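Local coordinates for quinonprotein alcohol dehydrogenase-like protein (Bacteroides thetaiotaomicron VPI-5482, PDB 4R5O) that is of unknown function but binds calcium and joins an immunoglobulin-like beta-sandwich to a seven-bladed beta-propeller, at residues 29-33 and 69-73; 65-69 and 92-96; 281-285 and 334-340; 384-390 and 400-405. One frame throughout, in Å; residues are numbered along the deposited sequence.

Contact 1 (29-33 and 69-73); sequences VLELG and IDNPC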
loop_
_atom_site.group_PDB
_atom_site.type_symbol
_atom_site.label_atom_id
_atom_site.label_comp_id
_atom_site.label_asym_id
_atom_site.label_seq_id
_atom_site.Cartn_x
_atom_site.Cartn_y
_atom_site.Cartn_z
ATOM N N VAL A 29 -25.324 -4.609 5.831
ATOM C CA VAL A 29 -24.447 -3.604 5.246
ATOM C C VAL A 29 -24.832 -2.270 5.922
ATOM O O VAL A 29 -26.005 -1.876 5.926
ATOM C CB VAL A 29 -24.460 -3.557 3.688
ATOM C CG1 VAL A 29 -23.518 -2.486 3.175
ATOM C CG2 VAL A 29 -24.068 -4.898 3.087
ATOM N N LEU A 30 -23.846 -1.630 6.560
ATOM C CA LEU A 30 -24.003 -0.364 7.290
ATOM C C LEU A 30 -23.150 0.744 6.694
ATOM O O LEU A 30 -22.126 0.461 6.085
ATOM C CB LEU A 30 -23.616 -0.526 8.787
ATOM C CG LEU A 30 -24.420 -1.529 9.603
ATOM C CD1 LEU A 30 -23.622 -2.866 9.803
ATOM C CD2 LEU A 30 -24.855 -0.903 10.919
ATOM N N GLU A 31 -23.538 2.004 6.927
ATOM C CA GLU A 31 -22.725 3.141 6.510
ATOM C C GLU A 31 -21.651 3.397 7.539
ATOM O O GLU A 31 -21.837 3.050 8.711
ATOM C CB GLU A 31 -23.571 4.423 6.293
ATOM C CG GLU A 31 -24.664 4.327 5.240
ATOM C CD GLU A 31 -24.263 4.029 3.810
ATOM O OE1 GLU A 31 -23.143 4.413 3.398
ATOM O OE2 GLU A 31 -25.107 3.462 3.081
ATOM N N LEU A 32 -20.532 4.019 7.125
ATOM C CA LEU A 32 -19.502 4.429 8.080
ATOM C C LEU A 32 -20.151 5.429 9.031
ATOM O O LEU A 32 -20.920 6.293 8.592
ATOM C CB LEU A 32 -18.252 4.996 7.376
ATOM C CG LEU A 32 -17.381 3.987 6.635
ATOM C CD1 LEU A 32 -16.463 4.675 5.645
ATOM C CD2 LEU A 32 -16.615 3.084 7.600
ATOM N N GLY A 33 -19.970 5.206 10.320
ATOM C CA GLY A 33 -20.597 6.046 11.335
ATOM C C GLY A 33 -21.824 5.422 11.983
ATOM O O GLY A 33 -22.179 5.820 13.093
ATOM N N ILE A 69 -19.667 0.984 13.426
ATOM C CA ILE A 69 -18.974 0.800 12.155
ATOM C C ILE A 69 -18.234 2.118 11.900
ATOM O O ILE A 69 -18.701 3.006 11.167
ATOM C CB ILE A 69 -19.981 0.374 11.045
ATOM C CG1 ILE A 69 -20.802 -0.848 11.480
ATOM C CG2 ILE A 69 -19.291 0.144 9.703
ATOM C CD1 ILE A 69 -19.968 -2.117 11.872
ATOM N N ASP A 70 -17.124 2.283 12.621
ATOM C CA ASP A 70 -16.338 3.516 12.580
ATOM C C ASP A 70 -15.090 3.336 11.681
ATOM O O ASP A 70 -14.291 4.262 11.533
ATOM C CB ASP A 70 -15.950 3.951 14.010
ATOM C CG ASP A 70 -15.241 2.921 14.878
ATOM O OD1 ASP A 70 -14.914 1.806 14.357
ATOM O OD2 ASP A 70 -15.026 3.214 16.084
ATOM N N ASN A 71 -14.983 2.175 11.016
ATOM C CA ASN A 71 -13.882 1.877 10.111
ATOM C C ASN A 71 -14.320 0.952 8.962
ATOM O O ASN A 71 -15.157 0.093 9.202
ATOM C CB ASN A 71 -12.746 1.210 10.902
ATOM C CG ASN A 71 -11.359 1.698 10.519
ATOM O OD1 ASN A 71 -11.057 2.893 10.640
ATOM N ND2 ASN A 71 -10.448 0.786 10.165
ATOM N N PRO A 72 -13.765 1.045 7.724
ATOM C CA PRO A 72 -14.101 0.035 6.707
ATOM C C PRO A 72 -13.853 -1.360 7.265
ATOM O O PRO A 72 -12.772 -1.592 7.807
ATOM C CB PRO A 72 -13.158 0.375 5.543
ATOM C CG PRO A 72 -12.821 1.787 5.734
ATOM C CD PRO A 72 -12.732 1.967 7.216
ATOM N N CYS A 73 -14.868 -2.246 7.227
ATOM C CA CYS A 73 -14.748 -3.584 7.804
ATOM C C CYS A 73 -15.664 -4.568 7.099
ATOM O O CYS A 73 -16.528 -4.188 6.332
ATOM C CB CYS A 73 -15.059 -3.553 9.302
ATOM S SG CYS A 73 -16.784 -3.125 9.715
#

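Contact 2 (65-69 and 92-96); sequences FSYKI and TSFSS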
loop_
_atom_site.group_PDB
_atom_site.type_symbol
_atom_site.label_atom_id
_atom_site.label_comp_id
_atom_site.label_asym_id
_atom_site.label_seq_id
_atom_site.Cartn_x
_atom_site.Cartn_y
_atom_site.Cartn_z
ATOM N N PHE A 65 -26.196 -6.813 21.161
ATOM C CA PHE A 65 -24.938 -6.553 20.475
ATOM C C PHE A 65 -24.897 -5.137 19.933
ATOM O O PHE A 65 -25.752 -4.766 19.134
ATOM C CB PHE A 65 -24.751 -7.566 19.329
ATOM C CG PHE A 65 -23.511 -7.419 18.470
ATOM C CD1 PHE A 65 -22.253 -7.778 18.959
ATOM C CD2 PHE A 65 -23.608 -7.011 17.143
ATOM C CE1 PHE A 65 -21.110 -7.662 18.158
ATOM C CE2 PHE A 65 -22.461 -6.890 16.345
ATOM C CZ PHE A 65 -21.223 -7.214 16.861
ATOM N N SER A 66 -23.892 -4.352 20.337
ATOM C CA SER A 66 -23.715 -3.000 19.817
ATOM C C SER A 66 -22.302 -2.893 19.283
ATOM O O SER A 66 -21.347 -3.224 19.990
ATOM C CB SER A 66 -24.024 -1.955 20.878
ATOM O OG SER A 66 -23.961 -0.652 20.321
ATOM N N TYR A 67 -22.166 -2.522 18.004
ATOM C CA TYR A 67 -20.854 -2.430 17.353
ATOM C C TYR A 67 -20.835 -1.234 16.408
ATOM O O TYR A 67 -21.560 -1.263 15.411
ATOM C CB TYR A 67 -20.577 -3.743 16.599
ATOM C CG TYR A 67 -19.164 -3.941 16.109
ATOM C CD1 TYR A 67 -18.745 -3.409 14.897
ATOM C CD2 TYR A 67 -18.285 -4.770 16.791
ATOM C CE1 TYR A 67 -17.447 -3.607 14.431
ATOM C CE2 TYR A 67 -16.997 -5.017 16.311
ATOM C CZ TYR A 67 -16.577 -4.428 15.132
ATOM O OH TYR A 67 -15.298 -4.674 14.677
ATOM N N LYS A 68 -20.038 -0.179 16.719
ATOM C CA LYS A 68 -19.976 1.002 15.854
ATOM C C LYS A 68 -19.122 0.704 14.615
ATOM O O LYS A 68 -18.000 0.200 14.739
ATOM C CB LYS A 68 -19.431 2.241 16.598
ATOM N N ILE A 69 -19.667 0.984 13.426
ATOM C CA ILE A 69 -18.974 0.800 12.155
ATOM C C ILE A 69 -18.234 2.118 11.900
ATOM O O ILE A 69 -18.701 3.006 11.167
ATOM C CB ILE A 69 -19.981 0.374 11.045
ATOM C CG1 ILE A 69 -20.802 -0.848 11.480
ATOM C CG2 ILE A 69 -19.291 0.144 9.703
ATOM C CD1 ILE A 69 -19.968 -2.117 11.872
ATOM N N THR A 92 -24.529 -14.725 11.160
ATOM C CA THR A 92 -24.740 -13.757 10.092
ATOM C C THR A 92 -23.370 -13.121 9.823
ATOM O O THR A 92 -22.352 -13.588 10.341
ATOM C CB THR A 92 -25.875 -12.728 10.411
ATOM O OG1 THR A 92 -26.165 -12.000 9.218
ATOM C CG2 THR A 92 -25.529 -11.757 11.572
ATOM N N SER A 93 -23.349 -12.088 8.989
ATOM C CA SER A 93 -22.144 -11.341 8.690
ATOM C C SER A 93 -22.517 -9.880 8.505
ATOM O O SER A 93 -23.693 -9.560 8.306
ATOM C CB SER A 93 -21.427 -11.914 7.473
ATOM O OG SER A 93 -22.274 -11.919 6.339
ATOM N N PHE A 94 -21.543 -8.988 8.683
ATOM C CA PHE A 94 -21.762 -7.560 8.504
ATOM C C PHE A 94 -20.543 -6.945 7.839
ATOM O O PHE A 94 -19.446 -7.516 7.872
ATOM C CB PHE A 94 -22.103 -6.845 9.815
ATOM C CG PHE A 94 -21.038 -6.783 10.875
ATOM C CD1 PHE A 94 -20.940 -7.769 11.838
ATOM C CD2 PHE A 94 -20.202 -5.687 10.973
ATOM C CE1 PHE A 94 -20.015 -7.665 12.871
ATOM C CE2 PHE A 94 -19.267 -5.597 11.991
ATOM C CZ PHE A 94 -19.190 -6.579 12.942
ATOM N N SER A 95 -20.771 -5.815 7.167
ATOM C CA SER A 95 -19.751 -5.064 6.447
ATOM C C SER A 95 -20.168 -3.625 6.337
ATOM O O SER A 95 -21.340 -3.314 6.484
ATOM C CB SER A 95 -19.506 -5.666 5.061
ATOM O OG SER A 95 -20.683 -5.619 4.270
ATOM N N SER A 96 -19.205 -2.749 6.084
ATOM C CA SER A 96 -19.403 -1.315 5.886
ATOM C C SER A 96 -19.630 -1.007 4.413
ATOM O O SER A 96 -19.037 -1.665 3.560
ATOM C CB SER A 96 -18.194 -0.535 6.408
ATOM O OG SER A 96 -16.988 -1.003 5.822
#

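Contact 3 (281-285 and 334-340); sequences VLAKD and SETENII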
loop_
_atom_site.group_PDB
_atom_site.type_symbol
_atom_site.label_atom_id
_atom_site.label_comp_id
_atom_site.label_asym_id
_atom_site.label_seq_id
_atom_site.Cartn_x
_atom_site.Cartn_y
_atom_site.Cartn_z
ATOM N N VAL A 281 10.323 7.156 -14.109
ATOM C CA VAL A 281 8.925 7.517 -14.308
ATOM C C VAL A 281 8.624 7.538 -15.810
ATOM O O VAL A 281 9.435 8.005 -16.608
ATOM C CB VAL A 281 8.523 8.866 -13.620
ATOM C CG1 VAL A 281 8.643 8.776 -12.103
ATOM C CG2 VAL A 281 9.319 10.061 -14.143
ATOM N N LEU A 282 7.455 7.018 -16.183
ATOM C CA LEU A 282 6.972 7.084 -17.563
ATOM C C LEU A 282 6.219 8.397 -17.719
ATOM O O LEU A 282 5.216 8.593 -17.035
ATOM C CB LEU A 282 6.112 5.861 -17.939
ATOM C CG LEU A 282 5.522 5.876 -19.362
ATOM C CD1 LEU A 282 6.621 5.672 -20.446
ATOM C CD2 LEU A 282 4.434 4.846 -19.502
ATOM N N ALA A 283 6.747 9.330 -18.535
ATOM C CA ALA A 283 6.137 10.656 -18.727
ATOM C C ALA A 283 5.122 10.641 -19.866
ATOM O O ALA A 283 4.998 9.627 -20.565
ATOM C CB ALA A 283 7.195 11.695 -18.990
ATOM N N LYS A 284 4.369 11.768 -20.032
ATOM C CA LYS A 284 3.273 11.897 -21.017
ATOM C C LYS A 284 3.813 11.843 -22.455
ATOM O O LYS A 284 3.064 11.444 -23.342
ATOM C CB LYS A 284 2.450 13.176 -20.815
ATOM C CG LYS A 284 1.101 13.113 -21.527
ATOM C CD LYS A 284 0.409 14.444 -21.571
ATOM C CE LYS A 284 -0.841 14.344 -22.407
ATOM N NZ LYS A 284 -1.503 15.663 -22.548
ATOM N N ASP A 285 5.102 12.146 -22.681
ATOM C CA ASP A 285 5.715 12.043 -24.006
ATOM C C ASP A 285 5.970 10.556 -24.414
ATOM O O ASP A 285 6.433 10.298 -25.530
ATOM C CB ASP A 285 7.036 12.826 -24.041
ATOM C CG ASP A 285 8.149 12.322 -23.149
ATOM O OD1 ASP A 285 7.894 11.432 -22.318
ATOM O OD2 ASP A 285 9.269 12.824 -23.276
ATOM N N SER A 334 2.960 13.161 -14.530
ATOM C CA SER A 334 1.575 13.371 -14.890
ATOM C C SER A 334 1.246 12.573 -16.140
ATOM O O SER A 334 2.076 12.487 -17.050
ATOM C CB SER A 334 1.309 14.855 -15.105
ATOM O OG SER A 334 -0.023 15.062 -15.541
ATOM N N GLU A 335 0.043 11.974 -16.176
ATOM C CA GLU A 335 -0.450 11.206 -17.327
ATOM C C GLU A 335 -1.198 12.102 -18.295
ATOM O O GLU A 335 -1.417 11.712 -19.439
ATOM C CB GLU A 335 -1.366 10.063 -16.868
ATOM C CG GLU A 335 -0.660 8.932 -16.140
ATOM C CD GLU A 335 -1.545 7.848 -15.541
ATOM O OE1 GLU A 335 -2.796 7.969 -15.587
ATOM O OE2 GLU A 335 -0.970 6.914 -14.936
ATOM N N THR A 336 -1.579 13.308 -17.839
ATOM C CA THR A 336 -2.394 14.255 -18.600
ATOM C C THR A 336 -1.627 15.530 -18.987
ATOM O O THR A 336 -2.077 16.239 -19.889
ATOM C CB THR A 336 -3.633 14.642 -17.774
ATOM O OG1 THR A 336 -3.231 15.291 -16.562
ATOM C CG2 THR A 336 -4.509 13.442 -17.447
ATOM N N GLU A 337 -0.499 15.830 -18.323
ATOM C CA GLU A 337 0.305 17.014 -18.629
ATOM C C GLU A 337 1.780 16.635 -18.750
ATOM O O GLU A 337 2.208 15.654 -18.165
ATOM C CB GLU A 337 0.110 18.118 -17.578
ATOM C CG GLU A 337 -1.274 18.748 -17.646
ATOM C CD GLU A 337 -1.631 19.889 -16.714
ATOM O OE1 GLU A 337 -0.720 20.542 -16.158
ATOM O OE2 GLU A 337 -2.844 20.171 -16.595
ATOM N N ASN A 338 2.547 17.401 -19.534
ATOM C CA ASN A 338 3.979 17.196 -19.807
ATOM C C ASN A 338 4.801 17.731 -18.633
ATOM O O ASN A 338 5.576 18.699 -18.753
ATOM C CB ASN A 338 4.345 17.889 -21.122
ATOM C CG ASN A 338 3.522 17.400 -22.285
ATOM O OD1 ASN A 338 3.382 16.184 -22.527
ATOM N ND2 ASN A 338 2.997 18.350 -23.049
ATOM N N ILE A 339 4.610 17.073 -17.482
ATOM C CA ILE A 339 5.153 17.450 -16.191
ATOM C C ILE A 339 5.748 16.254 -15.424
ATOM O O ILE A 339 5.237 15.128 -15.467
ATOM C CB ILE A 339 3.967 18.075 -15.382
ATOM C CG1 ILE A 339 3.649 19.489 -15.878
ATOM C CG2 ILE A 339 4.195 18.102 -13.872
ATOM C CD1 ILE A 339 2.390 20.068 -15.277
ATOM N N ILE A 340 6.814 16.555 -14.673
ATOM C CA ILE A 340 7.438 15.684 -13.687
ATOM C C ILE A 340 7.676 16.528 -12.432
ATOM O O ILE A 340 8.249 17.617 -12.510
ATOM C CB ILE A 340 8.722 14.948 -14.144
ATOM C CG1 ILE A 340 8.478 14.151 -15.440
ATOM C CG2 ILE A 340 9.267 14.056 -12.999
ATOM C CD1 ILE A 340 9.667 13.545 -16.048
#

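Contact 4 (384-390 and 400-405); sequences GELYVTY and IVVYSK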
loop_
_atom_site.group_PDB
_atom_site.type_symbol
_atom_site.label_atom_id
_atom_site.label_comp_id
_atom_site.label_asym_id
_atom_site.label_seq_id
_atom_site.Cartn_x
_atom_site.Cartn_y
_atom_site.Cartn_z
ATOM N N GLY A 384 -5.076 16.004 -10.502
ATOM C CA GLY A 384 -3.773 16.658 -10.619
ATOM C C GLY A 384 -3.153 16.991 -9.270
ATOM O O GLY A 384 -2.119 17.656 -9.209
ATOM N N GLU A 385 -3.790 16.545 -8.177
ATOM C CA GLU A 385 -3.360 16.755 -6.796
ATOM C C GLU A 385 -2.053 16.011 -6.500
ATOM O O GLU A 385 -1.929 14.831 -6.825
ATOM C CB GLU A 385 -4.453 16.296 -5.808
ATOM C CG GLU A 385 -5.728 17.128 -5.763
ATOM C CD GLU A 385 -6.856 16.469 -4.990
ATOM O OE1 GLU A 385 -7.208 15.304 -5.290
ATOM O OE2 GLU A 385 -7.413 17.137 -4.094
ATOM N N LEU A 386 -1.091 16.709 -5.871
ATOM C CA LEU A 386 0.220 16.184 -5.470
ATOM C C LEU A 386 0.212 15.877 -3.976
ATOM O O LEU A 386 -0.164 16.732 -3.178
ATOM C CB LEU A 386 1.327 17.204 -5.823
ATOM C CG LEU A 386 2.798 16.828 -5.562
ATOM C CD1 LEU A 386 3.324 15.841 -6.606
ATOM C CD2 LEU A 386 3.655 18.044 -5.623
ATOM N N TYR A 387 0.605 14.662 -3.612
ATOM C CA TYR A 387 0.686 14.215 -2.236
ATOM C C TYR A 387 2.132 14.164 -1.819
ATOM O O TYR A 387 2.894 13.336 -2.308
ATOM C CB TYR A 387 0.020 12.847 -2.039
ATOM C CG TYR A 387 -1.336 12.681 -2.674
ATOM C CD1 TYR A 387 -2.431 13.388 -2.211
ATOM C CD2 TYR A 387 -1.558 11.714 -3.637
ATOM C CE1 TYR A 387 -3.692 13.225 -2.775
ATOM C CE2 TYR A 387 -2.818 11.529 -4.199
ATOM C CZ TYR A 387 -3.890 12.276 -3.750
ATOM O OH TYR A 387 -5.155 12.097 -4.250
ATOM N N VAL A 388 2.498 15.035 -0.899
ATOM C CA VAL A 388 3.833 15.190 -0.358
ATOM C C VAL A 388 3.866 14.742 1.100
ATOM O O VAL A 388 3.019 15.164 1.887
ATOM C CB VAL A 388 4.261 16.661 -0.494
ATOM C CG1 VAL A 388 5.698 16.841 -0.074
ATOM C CG2 VAL A 388 4.069 17.164 -1.920
ATOM N N THR A 389 4.857 13.899 1.464
ATOM C CA THR A 389 5.085 13.410 2.830
ATOM C C THR A 389 6.220 14.219 3.458
ATOM O O THR A 389 7.345 14.194 2.972
ATOM C CB THR A 389 5.376 11.915 2.836
ATOM O OG1 THR A 389 4.302 11.221 2.196
ATOM C CG2 THR A 389 5.615 11.363 4.216
ATOM N N TYR A 390 5.894 14.956 4.535
ATOM C CA TYR A 390 6.826 15.779 5.298
ATOM C C TYR A 390 7.105 15.193 6.675
ATOM O O TYR A 390 6.220 14.542 7.244
ATOM C CB TYR A 390 6.269 17.202 5.483
ATOM C CG TYR A 390 6.096 18.013 4.229
ATOM C CD1 TYR A 390 7.169 18.675 3.654
ATOM C CD2 TYR A 390 4.841 18.221 3.686
ATOM C CE1 TYR A 390 7.009 19.475 2.524
ATOM C CE2 TYR A 390 4.665 19.017 2.557
ATOM C CZ TYR A 390 5.753 19.646 1.978
ATOM O OH TYR A 390 5.601 20.437 0.861
ATOM N N ILE A 400 0.933 14.161 5.627
ATOM C CA ILE A 400 0.730 14.046 4.189
ATOM C C ILE A 400 0.005 15.321 3.776
ATOM O O ILE A 400 -1.109 15.571 4.232
ATOM C CB ILE A 400 0.012 12.746 3.723
ATOM C CG1 ILE A 400 0.787 11.494 4.146
ATOM C CG2 ILE A 400 -0.206 12.785 2.213
ATOM C CD1 ILE A 400 0.021 10.202 3.937
ATOM N N VAL A 401 0.658 16.157 2.975
ATOM C CA VAL A 401 0.052 17.394 2.491
ATOM C C VAL A 401 -0.353 17.154 1.044
ATOM O O VAL A 401 0.452 16.681 0.243
ATOM C CB VAL A 401 0.961 18.637 2.664
ATOM C CG1 VAL A 401 0.270 19.892 2.145
ATOM C CG2 VAL A 401 1.357 18.822 4.128
ATOM N N VAL A 402 -1.627 17.411 0.750
ATOM C CA VAL A 402 -2.246 17.266 -0.563
ATOM C C VAL A 402 -2.377 18.659 -1.155
ATOM O O VAL A 402 -3.144 19.478 -0.625
ATOM C CB VAL A 402 -3.616 16.517 -0.506
ATOM C CG1 VAL A 402 -4.274 16.460 -1.884
ATOM C CG2 VAL A 402 -3.492 15.132 0.113
ATOM N N TYR A 403 -1.598 18.936 -2.216
ATOM C CA TYR A 403 -1.600 20.206 -2.936
ATOM C C TYR A 403 -2.443 20.130 -4.192
ATOM O O TYR A 403 -2.510 19.088 -4.820
ATOM C CB TYR A 403 -0.166 20.621 -3.328
ATOM C CG TYR A 403 0.766 20.929 -2.172
ATOM C CD1 TYR A 403 0.784 22.191 -1.584
ATOM C CD2 TYR A 403 1.696 19.988 -1.726
ATOM C CE1 TYR A 403 1.660 22.494 -0.544
ATOM C CE2 TYR A 403 2.577 20.279 -0.683
ATOM C CZ TYR A 403 2.549 21.533 -0.090
ATOM O OH TYR A 403 3.423 21.850 0.923
ATOM N N SER A 404 -3.021 21.241 -4.605
ATOM C CA SER A 404 -3.747 21.313 -5.869
ATOM C C SER A 404 -2.740 21.487 -7.020
ATOM O O SER A 404 -1.565 21.747 -6.745
ATOM C CB SER A 404 -4.756 22.463 -5.827
ATOM O OG SER A 404 -4.110 23.717 -5.668
ATOM N N LYS A 405 -3.194 21.384 -8.296
ATOM C CA LYS A 405 -2.355 21.629 -9.485
ATOM C C LYS A 405 -1.581 22.953 -9.371
ATOM O O LYS A 405 -0.473 23.078 -9.893
ATOM C CB LYS A 405 -3.205 21.687 -10.775
ATOM C CG LYS A 405 -4.136 20.523 -11.094
ATOM C CD LYS A 405 -4.844 20.692 -12.466
ATOM C CE LYS A 405 -5.784 21.879 -12.604
ATOM N NZ LYS A 405 -6.296 22.045 -13.993
#

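Contact 1 (29-33 and 69-73)
Leu32 and Gly33 meet the loop that starts near Ile69, and a single backbone bond pins the two together. Gly33 N donates to Ile69 O (2.7 Å) almost straight, with 168° at the hydrogen. The same carbonyl also receives a CA-H...O contact from Leu32 CA at 3.5 Å, so two consecutive residues close on one oxygen.

The close packing lies on the two flanks of this bond. On one, Leu30 and Ile69 cross at about a right angle, and CG1 of Ile69 rests against both CB and CD1 of Leu30 (CD1 to CG1 3.9 Å). The Ile69 CG1 branch stands opposite its own carbonyl carbon (chi1 -53°), which turns it to the leucine. On the other flank one methyl does most of the work: Leu32 CD2 lies against the peptide joining Asn71 to Pro72, 3.4 Å from Asn71 C, and also approaches Pro72 CD at 4.1 Å.

The side turned to solvent is looser. The exposed side chains of Glu31 and Asp70 leave their backbones away from the opposite segment, and Glu31 OE2 is held instead by Asn97. Gly33 is exposed too, with a positive phi (102°) of the kind glycine readily adopts.

Leu30 sits on the edge strand 28-31, bonded through its backbone to Ser95 and Asn97 of strand 86-97. On the far side of the loop, Leu32 and Pro72 touch Tyr123 of strand 121-123, while Asn71 and Pro72 reach Cys126 of helix 126-129, so the contact lies where the sandwich meets the propeller.

Contact 2 (65-69 and 92-96)
Phe94 pushes its ring edge-on at the face of Tyr67 in a T-shaped stack, with centroids 5.0 Å apart and planes at 64°. Its leading atom, CZ, hangs above one face of the tyrosine, displaced from the centre toward the rim near CD1 and CE1. The neighbouring CE2 comes to 3.6 Å from Tyr67 CE1. Phe94 CG is set between its backbone N and carbonyl carbon (chi1 66°), and the ring reaches across to the opposite strand, where Tyr67 CG, opposite its own N, comes to meet it.

The two strands belong to different layers of the immunoglobulin-like sandwich: 65-68 pairs with 35-38, whereas 86-97 lies within the five-stranded sheet, so these side chains fill the space between the sheets.

Two further groups flank the phenylalanine. Phe65 approaches obliquely, its CZ 4.2 Å from Phe94 CE1, and its ring also meets those of Trp52 and Tyr59. Ile69 offers two branches: CD1 reaches CE2 of Phe94 at 3.6 Å, and CG2 touches Ser96 CB at 3.5 Å. The hydroxyl of buried Ser96 is engaged elsewhere, bonded to His98 ND1 and to the backbone N of Cys73.

Contact 3 (281-285 and 334-340)
With CG placed opposite its backbone N (chi1 -163°) and every later torsion extended, Lys284 lies as a straight rod over the turn 335-338. Along that rod the methylenes pass one polar atom after another, not in chain order: CB lies 3.6 Å from Glu337 O, CG 3.6 Å from Glu335 O, and CD 3.6 Å from Asn338 OD1. At its end NZ donates to Thr336 O (2.8 Å), approaching from above the carbonyl plane (59° out of it) and not along a lone pair. Asn338, whose CG stands opposite the carbonyl carbon (chi1 -57°), brings its amide oxygen up to the lysine chain obliquely.

The turn is organised from within by Ser334. Its OG accepts from the backbone N of Thr336, an ST turn, and also from Glu337 N, with Glu337 N to Ser334 OG 2.9 Å, an ST motif. Asn338 centres an inverse gamma turn. This folding presents the carbonyls that Lys284 crosses.

Below this exposed polar layer the contact becomes apolar and buried. Val281 and Ile340 meet tip to tip, CG2 to CD1 at 4.0 Å, and the methyl of Ala283 adds to the same patch.

Strand 281-282 opens the sheet that continues with 288-294, and 339-343 is the middle strand of the next sheet along the chain; Tyr289 of strand 288-294 and Leu354, just after strand 349-353, both touch Ala283 and Ile340, packing the seam between neighbouring propeller blades.

Contact 4 (384-390 and 400-405)
Two antiparallel hydrogen-bonded pairs, Leu386 with Tyr403 and Val388 with Val401, join the strands by four backbone bonds. In the second pair, Val388 N to Val401 O spans 2.9 Å with 175° at the hydrogen. Between and beyond them, Tyr387 faces Val402 and Thr389 faces Ile400 as non-hydrogen-bonded pairs, and CA-H...O contacts such as Val402 CA to Leu386 O (3.4 Å) fill in.

On the sheet face carrying Val388 and Val401, the phenols of Tyr390 and Tyr403 approach from opposite directions and share a hydrogen bond, OH to OH 2.6 Å, in which either may donate. Each ring is set by valines: Tyr390 rests one face on Val388 CG1 and turns its edge to Val401, where CD2 lies 3.6 Å from CG2; Tyr403 mirrors this, one face on Val401 CG1 and its edge toward Val388.

On the other face, Tyr387 and Val402 run side by side, pointing the same way, and Asn380 bonds the Tyr387 hydroxyl. Further out, on the tyrosine-pair face, Ile373 of strand 371-379 packs on Val388 and Tyr390, and Val409 of strand 409-416 on Val401 and Tyr403. The hairpin thus forms the two central strands of a four-stranded antiparallel sheet, the blade of a beta-propeller.

Overall arrangement
Contacts 1 and 2 belong to the sandwich domain and share Ile69; their centres are about 8 Å apart, and they reach one sheet through its neighbouring strands 28-31 and 86-97. Contact 2 is interior and almost wholly aromatic or apolar, whereas contact 1, at the domain's propeller end, is partly exposed and relies on a backbone bond beside leucine packing. Contacts 3 and 4 lie in the propeller, centres about 17 Å apart, without touching. Contact 4 is a buried pairing inside one blade, dominated by regular backbone bonds. Contact 3 instead joins successive blades, with a lysine over a surface turn and an apolar patch beneath.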